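Local coordinates for isomaltose glucohydrolase (Kribbella flavida, PDB 5Z3E), which hydrolyses the alpha-1,6-glucosidic linkage of isomaltose from its non-reducing end, yielding beta-D-glucose and D-glucose, at residues Gln149-Val161 with Thr208-Cys222. The protein carries 1 engineered substitution. Residues are numbered along the deposited sequence; the frame is centred on the assembly and turned at random.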
# COMPACT_ATOMS: atom_id res chain seq x y z
N GLN A 149 -12.64 2.62 2.41
CA GLN A 149 -11.27 2.46 2.89
C GLN A 149 -10.64 3.83 3.01
O GLN A 149 -10.83 4.66 2.10
CB GLN A 149 -10.41 1.67 1.89
CG GLN A 149 -10.77 0.18 1.80
CD GLN A 149 -9.95 -0.57 0.75
OE1 GLN A 149 -9.48 0.01 -0.21
NE2 GLN A 149 -9.76 -1.86 0.93
N THR A 150 -9.84 4.06 4.04
CA THR A 150 -9.08 5.31 4.16
C THR A 150 -7.59 5.15 3.90
O THR A 150 -6.88 6.15 3.83
CB THR A 150 -9.32 5.92 5.53
OG1 THR A 150 -9.06 4.90 6.48
CG2 THR A 150 -10.75 6.47 5.64
N ASP A 151 -7.09 3.92 3.79
CA ASP A 151 -5.64 3.71 3.70
C ASP A 151 -5.01 4.39 2.51
O ASP A 151 -3.89 4.90 2.60
CB ASP A 151 -5.28 2.22 3.69
CG ASP A 151 -5.84 1.48 2.52
OD1 ASP A 151 -7.09 1.36 2.46
OD2 ASP A 151 -5.06 1.07 1.64
N GLY A 152 -5.69 4.38 1.36
CA GLY A 152 -5.06 4.84 0.14
C GLY A 152 -4.70 6.31 0.18
O GLY A 152 -3.70 6.73 -0.40
N TYR A 153 -5.51 7.11 0.85
CA TYR A 153 -5.23 8.53 0.98
C TYR A 153 -3.98 8.76 1.81
O TYR A 153 -3.18 9.66 1.51
CB TYR A 153 -6.47 9.26 1.57
CG TYR A 153 -7.67 9.11 0.65
CD1 TYR A 153 -7.79 9.87 -0.50
CD2 TYR A 153 -8.66 8.18 0.88
CE1 TYR A 153 -8.81 9.67 -1.41
CE2 TYR A 153 -9.68 7.96 -0.02
CZ TYR A 153 -9.75 8.69 -1.19
OH TYR A 153 -10.70 8.51 -2.16
N GLY A 154 -3.79 7.97 2.87
CA GLY A 154 -2.57 8.06 3.65
C GLY A 154 -1.35 7.63 2.85
O GLY A 154 -0.29 8.27 2.91
N MET A 155 -1.47 6.54 2.11
CA MET A 155 -0.37 6.09 1.27
C MET A 155 0.01 7.14 0.26
O MET A 155 1.20 7.35 -0.01
CB MET A 155 -0.72 4.78 0.58
CG MET A 155 -1.04 3.67 1.55
SD MET A 155 -0.90 2.10 0.74
CE MET A 155 -1.55 0.99 1.98
N TRP A 156 -0.97 7.82 -0.34
CA TRP A 156 -0.63 8.79 -1.36
C TRP A 156 0.20 9.93 -0.76
O TRP A 156 1.20 10.35 -1.33
CB TRP A 156 -1.86 9.35 -2.07
CG TRP A 156 -1.40 10.32 -3.14
CD1 TRP A 156 -0.61 10.02 -4.19
CD2 TRP A 156 -1.58 11.74 -3.17
NE1 TRP A 156 -0.29 11.13 -4.90
CE2 TRP A 156 -0.87 12.21 -4.29
CE3 TRP A 156 -2.27 12.65 -2.37
CZ2 TRP A 156 -0.86 13.56 -4.66
CZ3 TRP A 156 -2.25 13.99 -2.74
CH2 TRP A 156 -1.55 14.43 -3.87
N LEU A 157 -0.21 10.43 0.41
CA LEU A 157 0.57 11.48 1.06
C LEU A 157 2.00 11.03 1.28
O LEU A 157 2.96 11.78 1.01
CB LEU A 157 -0.07 11.85 2.39
CG LEU A 157 -1.40 12.60 2.29
CD1 LEU A 157 -1.91 12.88 3.70
CD2 LEU A 157 -1.28 13.90 1.51
N TRP A 158 2.19 9.83 1.82
CA TRP A 158 3.53 9.30 1.99
C TRP A 158 4.28 9.26 0.67
O TRP A 158 5.45 9.68 0.57
CB TRP A 158 3.46 7.89 2.63
CG TRP A 158 4.70 7.07 2.44
CD1 TRP A 158 5.90 7.20 3.07
CD2 TRP A 158 4.88 6.04 1.45
NE1 TRP A 158 6.80 6.29 2.55
CE2 TRP A 158 6.19 5.58 1.56
CE3 TRP A 158 4.04 5.43 0.52
CZ2 TRP A 158 6.70 4.54 0.75
CZ3 TRP A 158 4.52 4.41 -0.27
CH2 TRP A 158 5.84 3.98 -0.14
N SER A 159 3.64 8.75 -0.37
CA SER A 159 4.29 8.57 -1.66
C SER A 159 4.72 9.90 -2.28
O SER A 159 5.85 10.03 -2.77
CB SER A 159 3.35 7.81 -2.58
OG SER A 159 3.82 7.73 -3.90
N VAL A 160 3.83 10.87 -2.31
CA VAL A 160 4.15 12.13 -2.99
C VAL A 160 5.24 12.89 -2.25
O VAL A 160 6.15 13.44 -2.87
CB VAL A 160 2.87 12.96 -3.27
CG1 VAL A 160 2.24 13.55 -2.02
CG2 VAL A 160 3.17 14.05 -4.28
N VAL A 161 5.20 12.90 -0.92
CA VAL A 161 6.24 13.56 -0.14
C VAL A 161 7.57 12.87 -0.38
O VAL A 161 8.61 13.53 -0.57
CB VAL A 161 5.87 13.58 1.35
CG1 VAL A 161 7.06 14.04 2.20
CG2 VAL A 161 4.68 14.50 1.59
N THR A 208 -4.17 -0.06 8.14
CA THR A 208 -4.87 1.14 7.68
C THR A 208 -4.48 2.35 8.53
O THR A 208 -4.07 3.39 8.02
CB THR A 208 -6.38 0.93 7.64
OG1 THR A 208 -6.64 -0.12 6.72
CG2 THR A 208 -7.10 2.20 7.27
N LEU A 209 -4.58 2.18 9.85
CA LEU A 209 -4.08 3.20 10.77
C LEU A 209 -2.64 3.51 10.46
O LEU A 209 -2.21 4.68 10.49
CB LEU A 209 -4.24 2.71 12.21
CG LEU A 209 -5.69 2.63 12.70
CD1 LEU A 209 -5.76 1.81 13.98
CD2 LEU A 209 -6.28 4.01 12.91
N GLY A 210 -1.83 2.49 10.17
CA GLY A 210 -0.44 2.70 9.85
C GLY A 210 -0.25 3.52 8.59
O GLY A 210 0.60 4.43 8.57
N ALA A 211 -0.98 3.22 7.53
CA ALA A 211 -0.89 3.98 6.30
C ALA A 211 -1.21 5.45 6.54
O ALA A 211 -0.55 6.34 6.01
CB ALA A 211 -1.83 3.40 5.27
N ILE A 212 -2.28 5.71 7.31
CA ILE A 212 -2.64 7.08 7.63
C ILE A 212 -1.52 7.76 8.40
O ILE A 212 -1.13 8.88 8.09
CB ILE A 212 -3.99 7.12 8.37
CG1 ILE A 212 -5.10 6.54 7.49
CG2 ILE A 212 -4.29 8.55 8.82
CD1 ILE A 212 -6.43 6.39 8.21
N HIS A 213 -1.01 7.08 9.42
CA HIS A 213 0.12 7.59 10.18
C HIS A 213 1.28 7.95 9.29
O HIS A 213 1.88 9.02 9.43
CB HIS A 213 0.54 6.53 11.21
CG HIS A 213 1.74 6.90 12.02
ND1 HIS A 213 3.03 6.68 11.61
CD2 HIS A 213 1.84 7.47 13.24
CE1 HIS A 213 3.86 7.12 12.56
NE2 HIS A 213 3.17 7.61 13.56
N GLY A 214 1.65 7.05 8.38
CA GLY A 214 2.78 7.32 7.52
C GLY A 214 2.58 8.57 6.69
O GLY A 214 3.51 9.38 6.52
N GLY A 215 1.39 8.75 6.13
CA GLY A 215 1.11 9.95 5.37
C GLY A 215 1.14 11.22 6.19
O GLY A 215 1.67 12.24 5.76
N LEU A 216 0.54 11.17 7.38
CA LEU A 216 0.51 12.33 8.25
C LEU A 216 1.88 12.73 8.75
O LEU A 216 2.22 13.91 8.80
CB LEU A 216 -0.46 12.10 9.41
CG LEU A 216 -1.93 11.97 9.03
CD1 LEU A 216 -2.75 11.72 10.29
CD2 LEU A 216 -2.45 13.18 8.27
N VAL A 217 2.71 11.75 9.13
CA VAL A 217 4.06 12.07 9.55
C VAL A 217 4.86 12.62 8.36
O VAL A 217 5.65 13.55 8.54
CB VAL A 217 4.75 10.87 10.22
CG1 VAL A 217 6.22 11.14 10.47
CG2 VAL A 217 4.06 10.53 11.52
N ALA A 218 4.65 12.07 7.17
CA ALA A 218 5.37 12.56 6.01
C ALA A 218 5.08 14.05 5.80
O ALA A 218 6.02 14.84 5.60
CB ALA A 218 5.01 11.76 4.78
N VAL A 219 3.83 14.47 5.81
CA VAL A 219 3.56 15.89 5.59
C VAL A 219 3.91 16.74 6.80
O VAL A 219 4.37 17.87 6.63
CB VAL A 219 2.09 16.16 5.14
CG1 VAL A 219 1.83 15.55 3.78
CG2 VAL A 219 1.05 15.72 6.15
N GLY A 220 3.73 16.23 8.02
CA GLY A 220 3.99 17.01 9.21
C GLY A 220 5.45 17.24 9.52
O GLY A 220 5.78 18.12 10.31
N THR A 221 6.34 16.46 8.89
CA THR A 221 7.79 16.61 9.05
C THR A 221 8.45 17.12 7.79
O THR A 221 9.66 17.17 7.70
CB THR A 221 8.45 15.31 9.49
OG1 THR A 221 8.33 14.32 8.46
CG2 THR A 221 7.91 14.79 10.80
N CYS A 222 7.66 17.59 6.83
CA CYS A 222 8.19 18.05 5.55
C CYS A 222 8.44 19.56 5.62
O CYS A 222 7.51 20.35 5.76
CB CYS A 222 7.17 17.73 4.47
SG CYS A 222 7.64 18.32 2.84
O HOH W 1 -8.32 0.48 4.70
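Two neighbouring helices of the all-helical (alpha/alpha)6 barrel of family 15 meet here through glycines, Gly154 on helix 151-167 and Gly215 on helix 206-220. The helices run roughly the same way, and the axes of the parts 151-161 and 208-220 come within 6.9 Å at an angle of 35°. CA of Gly154 lies 4.1 Å from CA of Ile212. Backbone touches backbone: CA of Gly215 approaches O of Gly154 at 3.3 Å in a bent CA-H...O contact, and CA of Gly154 makes a similar one with O of Ala211. Neither glycine has a side chain, and this lets the two backbones come into direct contact.

Apolar side chains pack on from the crossing. CB of Ala211 packs against CG of Met155 at 3.8 Å. Further along, Val161 reaches Ala218 and Val219. With CG1 anti to the backbone N (chi1 170°), that methyl reaches O of Ala218 at 3.6 Å. Its CG2 meets CG1 of Val219 at 3.7 Å, the two side chains crossing at about a right angle.

At the N-terminal end, CG2 of Thr208 lies 3.4 Å from OG1 of Thr150. A water donates to OD1 of Asp151 and accepts from OG1 of Thr208, while OD2 of Asp151 forms a salt bridge with Arg75. The side chain of Thr208 is about 5 Å from that of Asp195, a predicted proton acceptor.

No direct hydrogen bond joins the two segments. The direct contact is therefore made by apolar side chains and close backbone atoms, and the water-bridged polar end lies toward the catalytic region.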